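Putative nucleotidyltransferase (Sulfolobus solfataricus P2, PDB 2RFF) is probably a nucleotidyltransferase, a small archaeal member of the family whose enzymes transfer the nucleotidyl group of a nucleoside triphosphate to an acceptor, though its substrate is not established. Local coordinates at residues E10-M15 with G45-T50; E24-S29 with Y72-F77; E35-G40 with K96-F101; S51-L56 with G80-I85. One frame throughout, in Å; residues are numbered along the deposited sequence.

Interaction 1: residues E10-M15 with G45-T50; sequences ESQIRM and GDYLDT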
# COMPACT_ATOMS: atom_id res chain seq x y z
N GLU A 10 5.84 7.46 15.70
CA GLU A 10 5.64 8.67 14.89
C GLU A 10 5.87 8.39 13.40
O GLU A 10 5.11 8.90 12.56
CB GLU A 10 6.49 9.85 15.37
CG GLU A 10 6.07 10.41 16.72
CD GLU A 10 7.07 11.42 17.33
OE1 GLU A 10 8.02 11.88 16.66
OE2 GLU A 10 6.87 11.76 18.51
N SER A 11 6.87 7.55 13.08
CA SER A 11 7.14 7.18 11.69
C SER A 11 6.02 6.34 11.12
O SER A 11 5.72 6.47 9.96
CB SER A 11 8.47 6.45 11.51
OG SER A 11 8.38 5.10 11.95
N GLN A 12 5.41 5.49 11.94
CA GLN A 12 4.28 4.65 11.48
C GLN A 12 3.09 5.54 11.10
O GLN A 12 2.49 5.39 10.04
CB GLN A 12 3.86 3.63 12.54
CG GLN A 12 2.83 2.56 12.08
CD GLN A 12 3.42 1.49 11.14
OE1 GLN A 12 4.52 1.64 10.57
NE2 GLN A 12 2.69 0.37 11.01
N ILE A 13 2.79 6.52 11.96
CA ILE A 13 1.72 7.48 11.72
C ILE A 13 1.98 8.27 10.45
O ILE A 13 1.13 8.34 9.55
CB ILE A 13 1.50 8.42 12.94
CG1 ILE A 13 1.04 7.61 14.15
CG2 ILE A 13 0.42 9.46 12.66
CD1 ILE A 13 1.08 8.35 15.47
N ARG A 14 3.18 8.84 10.34
CA ARG A 14 3.56 9.61 9.17
C ARG A 14 3.52 8.79 7.86
O ARG A 14 3.01 9.25 6.84
CB ARG A 14 4.97 10.18 9.40
CG ARG A 14 5.53 11.00 8.33
CD ARG A 14 6.82 11.66 8.76
NE ARG A 14 7.88 10.69 9.07
CZ ARG A 14 8.42 10.41 10.28
NH1 ARG A 14 8.05 10.99 11.42
NH2 ARG A 14 9.37 9.49 10.34
N MSE A 15 3.96 7.54 7.93
CA MSE A 15 4.04 6.68 6.72
C MSE A 15 2.65 6.22 6.28
O MSE A 15 2.38 6.15 5.09
CB MSE A 15 4.99 5.51 6.92
CG MSE A 15 6.46 5.90 7.01
SE MSE A 15 7.50 5.66 5.42
CE MSE A 15 6.74 6.98 4.27
N GLY A 45 5.25 -5.69 11.80
CA GLY A 45 5.65 -5.14 13.09
C GLY A 45 7.14 -5.01 13.30
O GLY A 45 7.54 -4.29 14.22
N ASP A 46 7.96 -5.63 12.45
CA ASP A 46 9.44 -5.63 12.60
C ASP A 46 10.13 -4.44 11.92
O ASP A 46 11.22 -4.58 11.38
CB ASP A 46 10.04 -6.97 12.12
CG ASP A 46 9.78 -7.26 10.67
OD1 ASP A 46 8.70 -6.92 10.20
OD2 ASP A 46 10.65 -7.82 9.98
N TYR A 47 9.49 -3.28 11.96
CA TYR A 47 9.99 -2.07 11.33
C TYR A 47 10.79 -1.23 12.28
O TYR A 47 10.66 -1.33 13.51
CB TYR A 47 8.85 -1.23 10.76
CG TYR A 47 7.87 -0.63 11.76
CD1 TYR A 47 8.10 0.63 12.34
CD2 TYR A 47 6.70 -1.29 12.11
CE1 TYR A 47 7.22 1.18 13.24
CE2 TYR A 47 5.80 -0.72 13.02
CZ TYR A 47 6.07 0.53 13.59
OH TYR A 47 5.15 1.05 14.49
N LEU A 48 11.60 -0.38 11.66
CA LEU A 48 12.39 0.63 12.33
C LEU A 48 11.77 1.95 12.00
O LEU A 48 11.00 2.06 11.04
CB LEU A 48 13.80 0.62 11.77
CG LEU A 48 14.68 -0.60 12.06
CD1 LEU A 48 15.98 -0.58 11.24
CD2 LEU A 48 15.01 -0.67 13.53
N ASP A 49 12.16 3.00 12.72
CA ASP A 49 11.67 4.35 12.39
C ASP A 49 12.07 4.79 10.95
O ASP A 49 11.36 5.57 10.33
CB ASP A 49 12.09 5.42 13.43
CG ASP A 49 13.60 5.55 13.61
OD1 ASP A 49 14.40 4.75 13.11
OD2 ASP A 49 14.00 6.50 14.33
N THR A 50 13.17 4.27 10.43
CA THR A 50 13.67 4.57 9.08
C THR A 50 13.12 3.65 7.95
O THR A 50 13.46 3.80 6.77
CB THR A 50 15.22 4.42 9.06
OG1 THR A 50 15.58 3.15 9.61
CG2 THR A 50 15.87 5.54 9.90
O HOH W 1 10.71 7.21 8.17
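The side-chain amide of Gln12 stacks on one face of the Tyr47 ring, with the two planes 2° apart. Gln12 OE1 sits 3.5 Å above the Tyr47 ring plane, offset toward the rim. The Gln12 chain bends at chi2 (73°), bringing CD to 3.7 Å from Tyr47 CZ. Lys4 makes a cation-pi contact with the same ring. The Tyr47 OH reaches the base of the Gln12 chain, 3.5 Å from Gln12 CB. Arg42 fixes the amide by donating NH1 to Gln12 OE1. At the Arg14 guanidinium, Ser11 CA lies over one face, offset toward the rim, and a water sits in plane at the edge. That water gives a 2.8 Å hydrogen bond to Asp49 O and takes only a weak one from Arg14 NH2. Ser11 packs against the loop backbone, its CB 3.2 Å from Asp49 O. Its OG is satisfied by Ala8 O and Arg42 NH1. No direct hydrogen bond joins segments 10-15 and 45-50, but Asp49 OD2 is bonded to Ser7 OG, earlier on the same helix. Segment 45-50 lies in the loop between helix 41-44 and acidic strand 53-59, after the Gly40-Ser41 signature, as in the nucleotidyltransferase fold.

Interaction 2: residues E24-S29 with Y72-F77; sequences EEVASS and YMVSRF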
# COMPACT_ATOMS: atom_id res chain seq x y z
N GLU A 24 -5.45 7.85 -2.14
CA GLU A 24 -6.52 8.78 -2.54
C GLU A 24 -6.39 9.19 -4.00
O GLU A 24 -7.37 9.21 -4.73
CB GLU A 24 -6.51 10.05 -1.67
CG GLU A 24 -7.06 9.77 -0.31
CD GLU A 24 -7.03 10.94 0.66
OE1 GLU A 24 -6.12 11.81 0.56
OE2 GLU A 24 -7.94 10.94 1.54
N GLU A 25 -5.17 9.47 -4.41
CA GLU A 25 -4.90 9.90 -5.77
C GLU A 25 -5.10 8.76 -6.76
O GLU A 25 -5.77 8.93 -7.76
CB GLU A 25 -3.49 10.47 -5.90
CG GLU A 25 -3.30 11.72 -5.08
CD GLU A 25 -1.90 12.21 -5.08
OE1 GLU A 25 -1.06 11.75 -5.86
OE2 GLU A 25 -1.61 13.10 -4.27
N VAL A 26 -4.51 7.61 -6.47
CA VAL A 26 -4.66 6.39 -7.32
C VAL A 26 -6.13 5.94 -7.41
O VAL A 26 -6.63 5.73 -8.51
CB VAL A 26 -3.72 5.25 -6.90
CG1 VAL A 26 -3.91 4.01 -7.80
CG2 VAL A 26 -2.27 5.73 -6.93
N ALA A 27 -6.83 5.90 -6.28
CA ALA A 27 -8.25 5.47 -6.26
C ALA A 27 -9.15 6.43 -7.09
O ALA A 27 -10.06 6.01 -7.73
CB ALA A 27 -8.76 5.38 -4.85
N SER A 28 -8.82 7.71 -7.09
CA SER A 28 -9.58 8.72 -7.88
C SER A 28 -9.28 8.61 -9.38
O SER A 28 -10.08 9.06 -10.20
CB SER A 28 -9.32 10.15 -7.39
OG SER A 28 -8.05 10.65 -7.81
N SER A 29 -8.12 8.04 -9.72
CA SER A 29 -7.65 7.91 -11.08
C SER A 29 -8.03 6.64 -11.81
O SER A 29 -8.06 6.65 -13.05
CB SER A 29 -6.12 8.10 -11.10
OG SER A 29 -5.71 9.41 -10.70
N TYR A 72 3.84 1.53 -14.67
CA TYR A 72 3.51 2.84 -15.28
C TYR A 72 2.17 3.34 -14.76
O TYR A 72 1.97 4.54 -14.71
CB TYR A 72 3.52 2.71 -16.81
CG TYR A 72 3.50 4.01 -17.64
CD1 TYR A 72 4.67 4.79 -17.76
CD2 TYR A 72 2.36 4.43 -18.37
CE1 TYR A 72 4.68 5.97 -18.55
CE2 TYR A 72 2.36 5.63 -19.14
CZ TYR A 72 3.52 6.37 -19.25
OH TYR A 72 3.56 7.53 -19.99
N MSE A 73 1.24 2.44 -14.37
CA MSE A 73 -0.08 2.85 -13.84
C MSE A 73 0.01 3.72 -12.60
O MSE A 73 -0.74 4.68 -12.44
CB MSE A 73 -0.97 1.67 -13.41
CG MSE A 73 -1.33 0.62 -14.45
SE MSE A 73 -2.46 -0.76 -13.78
CE MSE A 73 -4.03 0.37 -13.54
N VAL A 74 0.93 3.38 -11.70
CA VAL A 74 1.07 4.08 -10.42
C VAL A 74 2.34 4.89 -10.23
O VAL A 74 2.38 5.71 -9.33
CB VAL A 74 0.89 3.09 -9.24
CG1 VAL A 74 -0.47 2.37 -9.37
CG2 VAL A 74 2.04 2.05 -9.13
N SER A 75 3.35 4.67 -11.07
CA SER A 75 4.67 5.31 -10.93
C SER A 75 4.66 6.75 -10.55
O SER A 75 5.32 7.15 -9.58
CB SER A 75 5.46 5.18 -12.23
OG SER A 75 6.75 5.74 -12.06
N ARG A 76 3.90 7.54 -11.30
CA ARG A 76 3.89 9.00 -11.04
C ARG A 76 3.28 9.47 -9.72
O ARG A 76 3.50 10.60 -9.32
CB ARG A 76 3.27 9.80 -12.18
CG ARG A 76 1.80 9.71 -12.38
CD ARG A 76 1.42 10.79 -13.38
NE ARG A 76 0.12 10.52 -13.94
CZ ARG A 76 -1.05 10.85 -13.40
NH1 ARG A 76 -1.14 11.45 -12.22
NH2 ARG A 76 -2.16 10.55 -14.08
N PHE A 77 2.53 8.60 -9.06
CA PHE A 77 1.93 8.90 -7.77
C PHE A 77 2.85 8.58 -6.61
O PHE A 77 2.56 8.99 -5.49
CB PHE A 77 0.65 8.07 -7.59
CG PHE A 77 -0.40 8.33 -8.64
CD1 PHE A 77 -1.34 9.33 -8.49
CD2 PHE A 77 -0.49 7.50 -9.75
CE1 PHE A 77 -2.33 9.54 -9.48
CE2 PHE A 77 -1.45 7.70 -10.73
CZ PHE A 77 -2.39 8.72 -10.58
O HOH W 2 -4.42 11.37 -12.27
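Val26 and Phe77 join two helical regions that pack on the same side of the sheet. Helix 6-29 supplies Glu25, Val26 and Ser29. The other partner is the end of helix 67-74, the crossover helix of a beta-alpha-beta unit, with the turn after it. Phe77 carries the contact, its ring held between two aliphatic groups. Val26 CG2 lies over one face, 4.0 Å from the centroid of the Phe77 ring, in a CH-pi contact 25° off the normal. Arg76 CG covers the opposite face, near the rim. Two further residues of the long helix meet the ring. Glu25 CB comes to 3.6 Å from Phe77 CD1, and Ser29 OG to 3.4 Å from Phe77 CZ. Glu25 OE1 lies in the ring plane at the edge and forms a salt bridge with Arg79. The same Arg79 also binds Phe77 O, so it ties both sides together from outside the contact. Deeper in, Val26 CG1 meets Val74 CG1 at 4.1 Å. Val26 goes on to Phe57 and Phe59 of the sheet, and Val74 to Tyr84 and Val86. With CG1 anti to the backbone N (chi1 -180°), Val26 turns one methyl to each partner. On the outer side a water donates to Ser29 OG at 2.8 Å and accepts from Arg76 NH2 at 3.0 Å. No direct hydrogen bond crosses between the segments. Cohesion therefore comes from apolar and CH-pi packing, while water and Arg79 supply the polar links around the aromatic ring.

Interaction 3: residues E35-G40 with K96-F101; sequences EVYIFG and KDKVLF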
# COMPACT_ATOMS: atom_id res chain seq x y z
N GLU A 35 -8.56 -2.76 -4.03
CA GLU A 35 -8.02 -2.91 -2.68
C GLU A 35 -6.60 -2.41 -2.67
O GLU A 35 -5.90 -2.47 -3.68
CB GLU A 35 -8.00 -4.39 -2.21
CG GLU A 35 -9.38 -4.99 -1.96
CD GLU A 35 -9.45 -6.48 -1.78
OE1 GLU A 35 -8.44 -7.21 -1.83
OE2 GLU A 35 -10.57 -6.93 -1.55
N VAL A 36 -6.20 -1.95 -1.49
CA VAL A 36 -4.80 -1.63 -1.23
C VAL A 36 -4.43 -2.27 0.09
O VAL A 36 -5.18 -2.20 1.06
CB VAL A 36 -4.50 -0.12 -1.21
CG1 VAL A 36 -3.03 0.23 -0.81
CG2 VAL A 36 -4.83 0.49 -2.54
N TYR A 37 -3.24 -2.86 0.11
CA TYR A 37 -2.69 -3.45 1.33
C TYR A 37 -1.35 -2.76 1.65
O TYR A 37 -0.63 -2.27 0.76
CB TYR A 37 -2.47 -4.95 1.16
CG TYR A 37 -3.71 -5.77 0.95
CD1 TYR A 37 -4.32 -5.84 -0.31
CD2 TYR A 37 -4.30 -6.46 2.01
CE1 TYR A 37 -5.47 -6.67 -0.52
CE2 TYR A 37 -5.45 -7.25 1.81
CZ TYR A 37 -6.04 -7.29 0.54
OH TYR A 37 -7.14 -8.04 0.27
N ILE A 38 -1.04 -2.76 2.95
CA ILE A 38 0.31 -2.49 3.42
C ILE A 38 0.95 -3.88 3.62
O ILE A 38 0.32 -4.81 4.17
CB ILE A 38 0.35 -1.70 4.74
CG1 ILE A 38 -0.46 -0.42 4.61
CG2 ILE A 38 1.82 -1.45 5.16
CD1 ILE A 38 -0.13 0.45 3.40
N PHE A 39 2.14 -4.09 3.07
CA PHE A 39 2.91 -5.29 3.28
C PHE A 39 4.27 -4.90 3.85
O PHE A 39 4.50 -3.73 4.18
CB PHE A 39 2.98 -6.18 2.02
CG PHE A 39 3.81 -5.63 0.87
CD1 PHE A 39 3.27 -4.75 -0.04
CD2 PHE A 39 5.09 -6.10 0.63
CE1 PHE A 39 4.03 -4.26 -1.14
CE2 PHE A 39 5.84 -5.66 -0.47
CZ PHE A 39 5.32 -4.73 -1.34
N GLY A 40 5.11 -5.90 4.06
CA GLY A 40 6.44 -5.66 4.58
C GLY A 40 6.46 -5.38 6.07
O GLY A 40 5.51 -5.65 6.78
N LYS A 96 1.95 -12.46 1.09
CA LYS A 96 1.50 -12.96 2.37
C LYS A 96 1.81 -11.85 3.38
O LYS A 96 2.46 -10.84 3.09
CB LYS A 96 2.27 -14.23 2.76
CG LYS A 96 2.50 -15.29 1.64
CD LYS A 96 1.24 -15.72 0.88
N ASP A 97 1.31 -12.03 4.59
CA ASP A 97 1.63 -11.08 5.61
C ASP A 97 1.41 -9.68 5.05
O ASP A 97 2.34 -9.00 4.58
CB ASP A 97 3.08 -11.29 6.07
CG ASP A 97 3.31 -12.69 6.65
OD1 ASP A 97 2.40 -13.56 6.55
OD2 ASP A 97 4.39 -12.92 7.24
N LYS A 98 0.13 -9.34 5.00
CA LYS A 98 -0.33 -7.99 4.62
C LYS A 98 -1.56 -7.55 5.40
O LYS A 98 -2.29 -8.38 5.93
CB LYS A 98 -0.56 -7.94 3.12
CG LYS A 98 -1.56 -8.94 2.56
CD LYS A 98 -1.63 -8.82 1.04
CE LYS A 98 -2.80 -9.61 0.44
NZ LYS A 98 -2.69 -11.03 0.75
N VAL A 99 -1.75 -6.23 5.44
CA VAL A 99 -2.83 -5.57 6.16
C VAL A 99 -3.71 -4.81 5.17
O VAL A 99 -3.19 -4.09 4.35
CB VAL A 99 -2.27 -4.55 7.17
CG1 VAL A 99 -3.37 -3.60 7.69
CG2 VAL A 99 -1.57 -5.29 8.29
N LEU A 100 -5.03 -5.03 5.22
CA LEU A 100 -5.96 -4.31 4.37
C LEU A 100 -5.98 -2.82 4.81
O LEU A 100 -6.26 -2.46 5.95
CB LEU A 100 -7.35 -4.95 4.38
CG LEU A 100 -8.37 -4.34 3.41
CD1 LEU A 100 -8.06 -4.66 1.97
CD2 LEU A 100 -9.79 -4.84 3.77
N PHE A 101 -5.69 -1.97 3.85
CA PHE A 101 -5.56 -0.55 4.09
C PHE A 101 -6.77 0.20 3.55
O PHE A 101 -7.21 1.16 4.17
CB PHE A 101 -4.27 -0.07 3.40
CG PHE A 101 -3.88 1.37 3.68
CD1 PHE A 101 -3.49 1.73 4.97
CD2 PHE A 101 -3.83 2.32 2.65
CE1 PHE A 101 -3.08 3.03 5.22
CE2 PHE A 101 -3.44 3.64 2.92
CZ PHE A 101 -3.09 4.00 4.20
O HOH W 3 4.87 -8.87 3.45
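The carbonyl O of Val99 meets two groups of the facing strand: a 2.9 Å hydrogen bond from Ile38 N and a weaker CH...O contact from Tyr37 CA. Val99 N returns a nearly straight bond to Ile38 O, 169° at the hydrogen. Ile38 and Val99 thus form an antiparallel hydrogen-bonded pair. A further bond runs from Phe101 N to Val36 O at 2.8 Å. Strand 33-39 lies in the middle of the five-stranded mixed sheet of this nucleotidyltransferase domain, between strands 98-103 and 53-59. On one face of the sheet the Tyr37 ring is clasped from both sides. Lys98 CE lies over the ring centre, 3.7 Å from the Tyr37 centroid, and Lys98 NZ makes a longer cation-pi contact. Lys98 NZ also donates to Val95 O. Leu100 CD1 covers the opposite face, 3.6 Å from Tyr37 CZ. The phenol OH of Tyr37 donates a 2.6 Å bond to Glu35 OE1 from above the carboxylate plane. Lys92 forms a salt bridge with the same oxygen, and Lys103 with Glu35 OE2. On the other face Ile38 CD1 lies over the Phe101 ring, 4.0 Å from its centroid. Leu16, Ala19 and Val23 of helix 6-29 also pack there.

Interaction 4: residues S51-L56 with G80-I85; sequences SDIDIL and GNVDYI. With EDO (1,2-ethanediol), chain C.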
# COMPACT_ATOMS: atom_id res chain seq x y z
N SER A 51 12.31 2.67 8.30
CA SER A 51 11.79 1.73 7.32
C SER A 51 10.88 2.39 6.30
O SER A 51 10.20 3.39 6.60
CB SER A 51 11.01 0.60 8.00
OG SER A 51 11.82 -0.16 8.87
N ASP A 52 10.94 1.86 5.07
CA ASP A 52 10.01 2.38 4.08
C ASP A 52 8.63 1.81 4.38
O ASP A 52 8.44 1.07 5.37
CB ASP A 52 10.47 2.11 2.65
CG ASP A 52 10.56 0.65 2.32
OD1 ASP A 52 10.12 -0.20 3.14
OD2 ASP A 52 11.08 0.36 1.23
N ILE A 53 7.64 2.23 3.60
CA ILE A 53 6.31 1.61 3.70
C ILE A 53 6.09 0.95 2.33
O ILE A 53 6.38 1.52 1.27
CB ILE A 53 5.17 2.55 4.13
CG1 ILE A 53 3.90 1.73 4.39
CG2 ILE A 53 4.86 3.61 3.08
CD1 ILE A 53 2.86 2.50 5.19
N ASP A 54 5.59 -0.28 2.35
CA ASP A 54 5.36 -1.07 1.14
C ASP A 54 3.87 -1.16 0.87
O ASP A 54 3.10 -1.61 1.74
CB ASP A 54 5.94 -2.46 1.34
CG ASP A 54 7.43 -2.44 1.48
OD1 ASP A 54 8.12 -1.70 0.76
OD2 ASP A 54 7.97 -3.18 2.32
N ILE A 55 3.48 -0.75 -0.34
CA ILE A 55 2.08 -0.63 -0.72
C ILE A 55 1.77 -1.58 -1.86
O ILE A 55 2.43 -1.53 -2.89
CB ILE A 55 1.75 0.81 -1.15
CG1 ILE A 55 2.11 1.81 -0.03
CG2 ILE A 55 0.23 0.90 -1.49
CD1 ILE A 55 1.82 3.25 -0.47
N LEU A 56 0.77 -2.43 -1.66
CA LEU A 56 0.27 -3.35 -2.68
C LEU A 56 -1.02 -2.77 -3.24
O LEU A 56 -2.01 -2.65 -2.51
CB LEU A 56 0.03 -4.76 -2.13
CG LEU A 56 -0.75 -5.70 -3.05
CD1 LEU A 56 -0.02 -5.86 -4.38
CD2 LEU A 56 -1.06 -7.00 -2.35
N GLY A 80 8.27 9.83 -1.59
CA GLY A 80 8.69 9.51 -0.24
C GLY A 80 9.35 8.14 -0.17
O GLY A 80 9.64 7.54 -1.18
N ASN A 81 9.50 7.63 1.05
CA ASN A 81 10.21 6.40 1.31
C ASN A 81 9.19 5.25 1.19
O ASN A 81 8.75 4.68 2.19
CB ASN A 81 10.78 6.51 2.73
CG ASN A 81 11.73 5.44 3.04
OD1 ASN A 81 12.37 4.91 2.14
ND2 ASN A 81 11.86 5.10 4.33
N VAL A 82 8.82 4.98 -0.06
CA VAL A 82 7.73 4.08 -0.42
C VAL A 82 8.17 3.11 -1.50
O VAL A 82 8.85 3.47 -2.44
CB VAL A 82 6.50 4.91 -0.98
CG1 VAL A 82 5.40 3.98 -1.57
CG2 VAL A 82 5.88 5.77 0.11
N ASP A 83 7.79 1.86 -1.38
CA ASP A 83 7.95 0.87 -2.47
C ASP A 83 6.61 0.24 -2.67
O ASP A 83 5.71 0.40 -1.83
CB ASP A 83 9.07 -0.12 -2.21
CG ASP A 83 9.59 -0.80 -3.50
OD1 ASP A 83 9.12 -0.50 -4.60
OD2 ASP A 83 10.55 -1.60 -3.42
N TYR A 84 6.43 -0.39 -3.83
CA TYR A 84 5.12 -0.91 -4.18
C TYR A 84 5.12 -2.14 -5.07
O TYR A 84 6.12 -2.47 -5.70
CB TYR A 84 4.31 0.26 -4.84
CG TYR A 84 4.82 0.59 -6.21
CD1 TYR A 84 5.85 1.51 -6.38
CD2 TYR A 84 4.32 -0.06 -7.35
CE1 TYR A 84 6.35 1.79 -7.66
CE2 TYR A 84 4.82 0.21 -8.62
CZ TYR A 84 5.82 1.15 -8.76
OH TYR A 84 6.31 1.41 -10.02
N ILE A 85 3.96 -2.76 -5.13
CA ILE A 85 3.67 -3.85 -6.07
C ILE A 85 2.26 -3.57 -6.64
O ILE A 85 1.39 -3.09 -5.91
CB ILE A 85 3.65 -5.26 -5.43
CG1 ILE A 85 5.06 -5.59 -4.92
CG2 ILE A 85 3.19 -6.39 -6.42
CD1 ILE A 85 5.14 -6.86 -4.14
C1 EDO C . 8.17 -2.58 -8.48
O1 EDO C . 8.70 -3.20 -9.67
C2 EDO C . 8.49 -1.08 -8.36
O2 EDO C . 9.85 -0.80 -8.00
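Val82 packs against Ile53 and Ile55 on the tight side of this parallel strand pair. Val82 CG2 lies 3.8 Å from Ile53 CG2, the two side chains running alongside each other in the same direction. The other methyl, Val82 CG1, meets the tip of Ile55 at CD1. Helix 6-29 closes this side through Met15, Leu16, Leu18 and Ala19. Four backbone bonds zip the strands together, among them Ile55 N to Asp83 O at 2.9 Å and Asp83 N to Ile53 O at 3.0 Å. The strands are the two arms of a beta-alpha-beta unit, with helix 67-74 as the crossover. The other face is polar and looser at its start. There Asp54 and Asp83 cross with their carboxylate planes 65° apart, and Asp54 OD1 touches Asp83 CB at 3.5 Å. Asp83 OD1 takes a 2.8 Å bond from Tyr84 N and only a weak one from an ethanediol, probably from the crystallisation liquor. The ethanediol C2 also lies over one face of the Tyr84 ring, whose residue points to the Val82 side. Further along, the polar face turns apolar, where Leu56 CD1 meets Ile85 CG2 at 3.8 Å. Asp52, just before the strand, Asp54 on it and Asp83 on its neighbour are consistent with the carboxylate pattern of the family. Acids gathered this closely could attract a cation, consistent with the divalent metal site of relatives; no metal is modelled here.

Interactions 3 and 4 build the sheet and share its backbone, since Tyr37 O bonds to Leu56 N and Phe39 N to Asp54 O. Interaction 4 is nested in the loop that interaction 3 closes; the strand pair of interaction 4 is parallel, that of interaction 3 antiparallel. Interactions 1 and 2 use the two ends of helix 6-29, about 23 Å apart between centres. Interaction 2 is buried and largely apolar, and touches interaction 4 where Val74 meets Tyr84. Interaction 1 lies nearer the surface and relies on an amide-ring stack and water. Its loop runs directly into segment 51-56, and Met15 packs on both Ser51 and Asn81 there.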